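Local atomic coordinates of esterase YbfF (Escherichia coli, PDB entry 3BF7), a protein that probably hydrolyses ester bonds, and perhaps thioesters, with an alpha/beta-hydrolase core that carries a helical cap. Residues A[19-24]-A[45-50]; A[84-89]-A[110-115]; A[91-96]-A[186-191]. The protein carries 1 engineered substitution. One frame throughout, in Å; residues are numbered along the deposited sequence.

Contact 1: A[19-24]-A[45-50]. Engineered in segment 45-50: V50 (natural residue Met).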
loop_
_atom_site.group_PDB
_atom_site.type_symbol
_atom_site.label_atom_id
_atom_site.label_comp_id
_atom_site.label_asym_id
_atom_site.label_seq_id
_atom_site.Cartn_x
_atom_site.Cartn_y
_atom_site.Cartn_z
ATOM N N ILE A 19 -3.927 13.341 -5.062
ATOM C CA ILE A 19 -3.726 12.223 -4.150
ATOM C C ILE A 19 -3.137 11.020 -4.872
ATOM O O ILE A 19 -3.659 10.575 -5.893
ATOM C CB ILE A 19 -5.055 11.796 -3.476
ATOM C CG1 ILE A 19 -5.566 12.924 -2.572
ATOM C CG2 ILE A 19 -4.852 10.505 -2.680
ATOM C CD1 ILE A 19 -6.900 12.630 -1.907
ATOM N N VAL A 20 -2.033 10.512 -4.333
ATOM C CA VAL A 20 -1.360 9.339 -4.877
ATOM C C VAL A 20 -1.672 8.180 -3.933
ATOM O O VAL A 20 -1.446 8.284 -2.726
ATOM C CB VAL A 20 0.172 9.549 -4.942
ATOM C CG1 VAL A 20 0.855 8.281 -5.442
ATOM C CG2 VAL A 20 0.497 10.724 -5.855
ATOM N N LEU A 21 -2.200 7.092 -4.489
ATOM C CA LEU A 21 -2.566 5.903 -3.721
ATOM C C LEU A 21 -1.549 4.800 -3.989
ATOM O O LEU A 21 -1.256 4.487 -5.148
ATOM C CB LEU A 21 -3.966 5.439 -4.129
ATOM C CG LEU A 21 -5.087 6.455 -3.910
ATOM C CD1 LEU A 21 -6.322 6.030 -4.684
ATOM C CD2 LEU A 21 -5.393 6.583 -2.430
ATOM N N VAL A 22 -1.035 4.204 -2.915
ATOM C CA VAL A 22 -0.008 3.168 -3.007
ATOM C C VAL A 22 -0.413 1.885 -2.277
ATOM O O VAL A 22 -0.563 1.871 -1.055
ATOM C CB VAL A 22 1.329 3.689 -2.417
ATOM C CG1 VAL A 22 2.465 2.750 -2.787
ATOM C CG2 VAL A 22 1.606 5.103 -2.914
ATOM N N HIS A 23 -0.574 0.808 -3.042
ATOM C CA HIS A 23 -0.979 -0.495 -2.516
ATOM C C HIS A 23 0.108 -1.234 -1.729
ATOM O O HIS A 23 1.260 -0.799 -1.669
ATOM C CB HIS A 23 -1.443 -1.376 -3.677
ATOM C CG HIS A 23 -0.335 -1.769 -4.603
ATOM N ND1 HIS A 23 0.569 -2.762 -4.298
ATOM C CD2 HIS A 23 0.058 -1.259 -5.795
ATOM C CE1 HIS A 23 1.471 -2.846 -5.261
ATOM N NE2 HIS A 23 1.184 -1.943 -6.181
ATOM N N GLY A 24 -0.274 -2.375 -1.157
ATOM C CA GLY A 24 0.639 -3.182 -0.363
ATOM C C GLY A 24 1.200 -4.402 -1.071
ATOM O O GLY A 24 0.966 -4.610 -2.265
ATOM N N ILE A 45 -6.450 12.077 -9.032
ATOM C CA ILE A 45 -5.978 10.845 -8.415
ATOM C C ILE A 45 -4.918 10.153 -9.254
ATOM O O ILE A 45 -4.984 10.157 -10.485
ATOM C CB ILE A 45 -7.140 9.842 -8.222
ATOM C CG1 ILE A 45 -8.245 10.466 -7.366
ATOM C CG2 ILE A 45 -6.621 8.553 -7.599
ATOM C CD1 ILE A 45 -7.814 10.843 -5.972
ATOM N N ILE A 46 -3.938 9.565 -8.575
ATOM C CA ILE A 46 -2.883 8.809 -9.235
ATOM C C ILE A 46 -2.750 7.484 -8.489
ATOM O O ILE A 46 -2.372 7.457 -7.314
ATOM C CB ILE A 46 -1.511 9.529 -9.197
ATOM C CG1 ILE A 46 -1.595 10.888 -9.901
ATOM C CG2 ILE A 46 -0.454 8.656 -9.871
ATOM C CD1 ILE A 46 -2.171 11.993 -9.044
ATOM N N GLN A 47 -3.095 6.393 -9.160
ATOM C CA GLN A 47 -2.985 5.062 -8.575
ATOM C C GLN A 47 -1.738 4.432 -9.180
ATOM O O GLN A 47 -1.634 4.316 -10.399
ATOM C CB GLN A 47 -4.220 4.227 -8.917
ATOM C CG GLN A 47 -5.489 4.701 -8.218
ATOM C CD GLN A 47 -6.751 4.105 -8.809
ATOM O OE1 GLN A 47 -7.546 4.806 -9.436
ATOM N NE2 GLN A 47 -6.943 2.807 -8.613
ATOM N N VAL A 48 -0.790 4.026 -8.344
ATOM C CA VAL A 48 0.444 3.445 -8.852
ATOM C C VAL A 48 0.601 1.957 -8.599
ATOM O O VAL A 48 0.008 1.394 -7.674
ATOM C CB VAL A 48 1.699 4.120 -8.217
ATOM C CG1 VAL A 48 1.562 5.624 -8.253
ATOM C CG2 VAL A 48 1.901 3.631 -6.778
ATOM N N ASP A 49 1.398 1.327 -9.455
ATOM C CA ASP A 49 1.771 -0.065 -9.260
ATOM C C ASP A 49 3.171 0.087 -8.659
ATOM O O ASP A 49 4.036 0.749 -9.240
ATOM C CB ASP A 49 1.908 -0.835 -10.579
ATOM C CG ASP A 49 0.618 -1.504 -11.023
ATOM O OD1 ASP A 49 -0.209 -1.882 -10.161
ATOM O OD2 ASP A 49 0.451 -1.676 -12.253
ATOM N N VAL A 50 3.385 -0.482 -7.482
ATOM C CA VAL A 50 4.700 -0.424 -6.859
ATOM C C VAL A 50 5.652 -1.259 -7.724
ATOM O O VAL A 50 5.210 -2.152 -8.449
ATOM C CB VAL A 50 4.634 -1.000 -5.424
ATOM C CG1 VAL A 50 6.031 -1.118 -4.821
ATOM C CG2 VAL A 50 3.753 -0.106 -4.559
HETATM O O HOH W 1 -1.640 1.789 -5.605
#
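Water 1 is held by three hydrogen bonds: it donates to L21 O and to V48 O (2.7 Å) and accepts from H23 N. L21 O is itself gripped twice, since V48 N also donates to it, almost straight (176°) but long at 3.3 Å. The upstream bonds I46 N to I19 O and L21 N to I46 O (both 2.9 Å) are direct and lie nearly along the C=O axes. The water therefore bridges H23 N to V48 O, where the parallel pattern would next place a direct bond.

The short strands run parallel within 20°, as the two ends of a beta-alpha-beta crossover through helix 33-39. H23-G24 probably corresponds to the His-Gly pair that precedes the oxyanion-hole loop in alpha/beta hydrolases. L21 CD1 fills the angle between I45 CG2 and Q47 CG on the face turned to helix 33-39. V20 CG1 crosses obliquely to V48 CG1 (3.9 Å) on the other face, against helix 64-78.

Beyond the strands, H23 adopts the crowded rotamer (chi1 68°), with CG between its own N and C, which swings the ring across to 45-50. NE2 accepts from V50 N (2.9 Å), although this donor sits well out of the ring plane. ND1 donates to G24 O in that plane, on a carbonyl lone pair, so one nitrogen gives and the other receives, consistent with a neutral ring. D49 OD1 lies 4.2 Å from H23 NE2, not in contact; OD1 is bonded to L29 N and OD2 to L55 N. The engineered V50 lays CG2 over one face of the H23 ring, 3.8 Å from the centroid.

Contact 2: A[84-89]-A[110-115]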
loop_
_atom_site.group_PDB
_atom_site.type_symbol
_atom_site.label_atom_id
_atom_site.label_comp_id
_atom_site.label_asym_id
_atom_site.label_seq_id
_atom_site.Cartn_x
_atom_site.Cartn_y
_atom_site.Cartn_z
ATOM N N THR A 84 -0.668 14.548 -1.820
ATOM C CA THR A 84 -1.053 13.883 -0.588
ATOM C C THR A 84 -0.880 12.408 -0.933
ATOM O O THR A 84 -1.219 11.984 -2.038
ATOM C CB THR A 84 -2.516 14.195 -0.235
ATOM O OG1 THR A 84 -2.581 15.510 0.325
ATOM C CG2 THR A 84 -3.080 13.187 0.762
ATOM N N PHE A 85 -0.332 11.637 -0.002
ATOM C CA PHE A 85 -0.090 10.219 -0.228
ATOM C C PHE A 85 -0.867 9.341 0.734
ATOM O O PHE A 85 -0.899 9.600 1.939
ATOM C CB PHE A 85 1.400 9.914 -0.072
ATOM C CG PHE A 85 2.242 10.386 -1.223
ATOM C CD1 PHE A 85 2.587 9.511 -2.249
ATOM C CD2 PHE A 85 2.695 11.700 -1.285
ATOM C CE1 PHE A 85 3.369 9.938 -3.320
ATOM C CE2 PHE A 85 3.475 12.137 -2.353
ATOM C CZ PHE A 85 3.814 11.251 -3.370
ATOM N N ILE A 86 -1.480 8.296 0.189
ATOM C CA ILE A 86 -2.240 7.330 0.976
ATOM C C ILE A 86 -1.681 5.955 0.619
ATOM O O ILE A 86 -1.739 5.539 -0.538
ATOM C CB ILE A 86 -3.745 7.369 0.624
ATOM C CG1 ILE A 86 -4.310 8.763 0.915
ATOM C CG2 ILE A 86 -4.497 6.305 1.415
ATOM C CD1 ILE A 86 -5.782 8.928 0.563
ATOM N N GLY A 87 -1.130 5.254 1.604
ATOM C CA GLY A 87 -0.564 3.950 1.323
ATOM C C GLY A 87 -0.997 2.878 2.296
ATOM O O GLY A 87 -1.141 3.125 3.501
ATOM N N HIS A 88 -1.217 1.680 1.764
ATOM C CA HIS A 88 -1.602 0.538 2.577
ATOM C C HIS A 88 -0.409 -0.390 2.795
ATOM O O HIS A 88 0.257 -0.793 1.836
ATOM C CB HIS A 88 -2.711 -0.269 1.900
ATOM C CG HIS A 88 -3.048 -1.538 2.620
ATOM N ND1 HIS A 88 -2.922 -2.783 2.040
ATOM C CD2 HIS A 88 -3.488 -1.752 3.883
ATOM C CE1 HIS A 88 -3.270 -3.709 2.918
ATOM N NE2 HIS A 88 -3.617 -3.110 4.043
ATOM N N SER A 89 -0.144 -0.713 4.059
ATOM C CA SER A 89 0.916 -1.644 4.427
ATOM C C SER A 89 2.252 -1.307 3.754
ATOM O O SER A 89 2.794 -0.239 4.009
ATOM C CB SER A 89 0.456 -3.067 4.087
ATOM O OG SER A 89 0.997 -4.012 4.991
ATOM N N VAL A 110 -1.428 9.467 4.767
ATOM C CA VAL A 110 -2.300 8.477 5.387
ATOM C C VAL A 110 -1.646 7.108 5.237
ATOM O O VAL A 110 -1.296 6.701 4.128
ATOM C CB VAL A 110 -3.688 8.428 4.710
ATOM C CG1 VAL A 110 -4.574 7.404 5.409
ATOM C CG2 VAL A 110 -4.340 9.801 4.750
ATOM N N ALA A 111 -1.483 6.408 6.355
ATOM C CA ALA A 111 -0.882 5.079 6.367
ATOM C C ALA A 111 -1.940 4.118 6.891
ATOM O O ALA A 111 -2.364 4.220 8.045
ATOM C CB ALA A 111 0.346 5.065 7.266
ATOM N N ILE A 112 -2.360 3.186 6.041
ATOM C CA ILE A 112 -3.400 2.224 6.393
ATOM C C ILE A 112 -2.814 0.910 6.906
ATOM O O ILE A 112 -2.018 0.257 6.222
ATOM C CB ILE A 112 -4.329 1.957 5.182
ATOM C CG1 ILE A 112 -4.873 3.288 4.644
ATOM C CG2 ILE A 112 -5.484 1.056 5.598
ATOM C CD1 ILE A 112 -5.722 3.159 3.392
ATOM N N ASP A 113 -3.235 0.556 8.120
ATOM C CA ASP A 113 -2.816 -0.630 8.868
ATOM C C ASP A 113 -1.351 -0.996 8.708
ATOM O O ASP A 113 -0.997 -2.078 8.229
ATOM C CB ASP A 113 -3.691 -1.844 8.555
ATOM C CG ASP A 113 -3.706 -2.834 9.705
ATOM O OD1 ASP A 113 -3.437 -4.031 9.481
ATOM O OD2 ASP A 113 -3.977 -2.398 10.848
ATOM N N ILE A 114 -0.505 -0.087 9.170
ATOM C CA ILE A 114 0.931 -0.269 9.089
ATOM C C ILE A 114 1.638 0.673 10.065
ATOM O O ILE A 114 1.151 1.770 10.361
ATOM C CB ILE A 114 1.419 0.013 7.638
ATOM C CG1 ILE A 114 2.888 -0.379 7.473
ATOM C CG2 ILE A 114 1.212 1.481 7.291
ATOM C CD1 ILE A 114 3.133 -1.866 7.581
ATOM N N ALA A 115 2.779 0.225 10.575
ATOM C CA ALA A 115 3.588 1.027 11.485
ATOM C C ALA A 115 5.007 1.055 10.922
ATOM O O ALA A 115 5.429 0.120 10.235
ATOM C CB ALA A 115 3.591 0.416 12.879
#
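A likely nucleophile elbow ends strand 83-88 here, beside the strand end that brings in the presumed triad acid. S89, at the turn into helix 90-101, has phi 50° and psi -118°, the strained backbone expected of such an elbow. Its N-H is held by I112 O (3.0 Å), which completes the parallel bridge of H88 with I112. Within the sheet, G87 uses both N and O toward the same neighbour strand: N to V110 O (2.9 Å) and O to I112 N (2.8 Å, 177° at the hydrogen).

I86 and V110 lie side by side on the face toward helix 241-253, with I86 CG1 3.9 Å from V110 CB. On that same face the side chains of H88 and I112 cross at about a right angle, H88 CD2 lying 3.8 Å from I112 CG2. S89 CB sits over the centre of the H88 ring, whose NE2 bonds to H234 O. I114 comes up to the elbow backbone, its CG1 3.5 Å from S89 O.

D113 OD1 bonds to H234 ND1 and S206 OG, and OD2 to G203 N, while S89 OG makes a weak bond to H234 NE2. This geometry is consistent with the Ser-His-Asp catalytic triad of alpha/beta hydrolases.

Contact 3: A[91-96]-A[186-191]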
loop_
_atom_site.group_PDB
_atom_site.type_symbol
_atom_site.label_atom_id
_atom_site.label_comp_id
_atom_site.label_asym_id
_atom_site.label_seq_id
_atom_site.Cartn_x
_atom_site.Cartn_y
_atom_site.Cartn_z
ATOM N N GLY A 91 2.878 -0.202 0.968
ATOM C CA GLY A 91 2.710 1.090 0.321
ATOM C C GLY A 91 2.763 2.216 1.337
ATOM O O GLY A 91 3.236 3.312 1.041
ATOM N N GLY A 92 2.251 1.946 2.537
ATOM C CA GLY A 92 2.289 2.925 3.607
ATOM C C GLY A 92 3.728 3.131 4.048
ATOM O O GLY A 92 4.128 4.248 4.371
ATOM N N LYS A 93 4.511 2.055 4.079
ATOM C CA LYS A 93 5.917 2.183 4.446
ATOM C C LYS A 93 6.666 2.992 3.378
ATOM O O LYS A 93 7.533 3.798 3.707
ATOM C CB LYS A 93 6.556 0.803 4.646
ATOM C CG LYS A 93 6.427 0.285 6.077
ATOM C CD LYS A 93 7.012 -1.110 6.233
ATOM C CE LYS A 93 7.100 -1.521 7.698
ATOM N NZ LYS A 93 7.633 -2.908 7.842
ATOM N N ALA A 94 6.320 2.808 2.106
ATOM C CA ALA A 94 6.972 3.570 1.043
ATOM C C ALA A 94 6.665 5.062 1.205
ATOM O O ALA A 94 7.546 5.912 1.054
ATOM C CB ALA A 94 6.500 3.080 -0.322
ATOM N N VAL A 95 5.411 5.375 1.517
ATOM C CA VAL A 95 4.991 6.756 1.704
ATOM C C VAL A 95 5.651 7.363 2.942
ATOM O O VAL A 95 6.058 8.527 2.926
ATOM C CB VAL A 95 3.454 6.837 1.817
ATOM C CG1 VAL A 95 3.022 8.204 2.333
ATOM C CG2 VAL A 95 2.834 6.548 0.453
ATOM N N MET A 96 5.757 6.587 4.017
ATOM C CA MET A 96 6.413 7.103 5.209
ATOM C C MET A 96 7.891 7.356 4.911
ATOM O O MET A 96 8.459 8.347 5.365
ATOM C CB MET A 96 6.263 6.136 6.386
ATOM C CG MET A 96 4.843 6.082 6.938
ATOM S SD MET A 96 4.662 5.080 8.430
ATOM C CE MET A 96 4.859 3.425 7.759
ATOM N N VAL A 186 9.176 -6.601 5.092
ATOM C CA VAL A 186 8.568 -6.653 6.418
ATOM C C VAL A 186 9.431 -5.815 7.358
ATOM O O VAL A 186 9.004 -5.437 8.454
ATOM C CB VAL A 186 8.484 -8.101 6.956
ATOM C CG1 VAL A 186 7.595 -8.925 6.057
ATOM C CG2 VAL A 186 9.864 -8.718 7.047
ATOM N N GLY A 187 10.648 -5.529 6.901
ATOM C CA GLY A 187 11.593 -4.742 7.669
ATOM C C GLY A 187 11.367 -3.246 7.569
ATOM O O GLY A 187 10.330 -2.778 7.088
ATOM N N TRP A 188 12.357 -2.483 8.013
ATOM C CA TRP A 188 12.228 -1.034 8.019
ATOM C C TRP A 188 13.554 -0.354 8.304
ATOM O O TRP A 188 14.434 -0.934 8.934
ATOM C CB TRP A 188 11.221 -0.632 9.104
ATOM C CG TRP A 188 10.966 0.834 9.203
ATOM C CD1 TRP A 188 11.251 1.650 10.261
ATOM C CD2 TRP A 188 10.365 1.664 8.207
ATOM N NE1 TRP A 188 10.858 2.938 9.987
ATOM C CE2 TRP A 188 10.307 2.974 8.733
ATOM C CE3 TRP A 188 9.859 1.425 6.923
ATOM C CZ2 TRP A 188 9.775 4.044 8.014
ATOM C CZ3 TRP A 188 9.330 2.489 6.207
ATOM C CH2 TRP A 188 9.288 3.783 6.757
ATOM N N GLU A 189 13.684 0.880 7.828
ATOM C CA GLU A 189 14.864 1.701 8.059
ATOM C C GLU A 189 14.329 2.917 8.812
ATOM O O GLU A 189 13.566 3.704 8.255
ATOM C CB GLU A 189 15.484 2.145 6.734
ATOM C CG GLU A 189 16.799 2.893 6.886
ATOM C CD GLU A 189 17.892 2.022 7.470
ATOM O OE1 GLU A 189 18.106 0.912 6.936
ATOM O OE2 GLU A 189 18.538 2.443 8.452
ATOM N N LYS A 190 14.703 3.065 10.077
ATOM C CA LYS A 190 14.213 4.195 10.861
ATOM C C LYS A 190 14.470 5.526 10.168
ATOM O O LYS A 190 15.526 5.739 9.567
ATOM C CB LYS A 190 14.842 4.199 12.255
ATOM C CG LYS A 190 14.283 3.132 13.186
ATOM C CD LYS A 190 14.854 3.282 14.588
ATOM C CE LYS A 190 14.192 2.324 15.567
ATOM N NZ LYS A 190 14.401 0.902 15.189
ATOM N N ILE A 191 13.493 6.421 10.256
ATOM C CA ILE A 191 13.590 7.728 9.625
ATOM C C ILE A 191 13.520 8.858 10.638
ATOM O O ILE A 191 13.097 8.656 11.775
ATOM C CB ILE A 191 12.442 7.937 8.606
ATOM C CG1 ILE A 191 11.087 7.904 9.324
ATOM C CG2 ILE A 191 12.501 6.863 7.530
ATOM C CD1 ILE A 191 9.903 8.230 8.424
#
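The polar part across the contact rests on one ammonium group. K93 NZ, at the end of a side chain extended beyond CG, donates to G187 O at 2.8 Å. It approaches from above the carbonyl plane, 41° out of it, and so does not use a lone pair. V186 O is almost as near NZ (2.9 Å), but the angle is poor and it does not count as a bond. A second acceptor is V117 O, so main-chain oxygens take up the buried charge, and their partial negative charge would be expected to stabilise it. Outside the two segments, Q220 OE1 is bonded to W188 NE1 and also receives I191 N, which ties the orientation of the indole to the backbone of its own segment.

The aliphatic part of the same lysine packs on W188. CB and CG of K93 each lie 3.6 Å from CZ3 of the indole, and the chain crosses the ring system obliquely. On the next helical turn M96 CB reaches W188 CH2 at 3.9 Å, again at a slant.

Edge and tip contacts to helix carbonyls make up the third group. K93 O meets the six-membered end of W188 at its rim and in its plane, 3.3 Å from CZ3. The chi1 of I191 (63°), with an extended chi2, carries its CD1 to within 3.4 Å of M96 O.

Helix 90-101 thus receives on one flank the loop between helix 182-186 and strand 198-201, with P116 and Y119 packed alongside and Y64 of helix 64-78 touching K93.

In the fold
Contacts 1 and 2 lie within the core sheet; contact 3 joins a core helix to the loop leaving the probable cap. Contacts 1 and 2 come in series along the chain, their centres 11 Å apart, and are joined through neighbouring strands 19-22 and 83-88, where V22 N lies 2.8 Å from I86 O, a probable hydrogen bond. Contact 3 is centred 10 Å from contact 2 and 15 Å from contact 1. Its helix 90-101 connects the two strands of contact 2, so the segments of contacts 2 and 3 alternate. V22 CG1 packs on G91 CA at 3.5 Å. Loop 186-191, returning after the inserted helices, thus meets the helix following the presumed nucleophile.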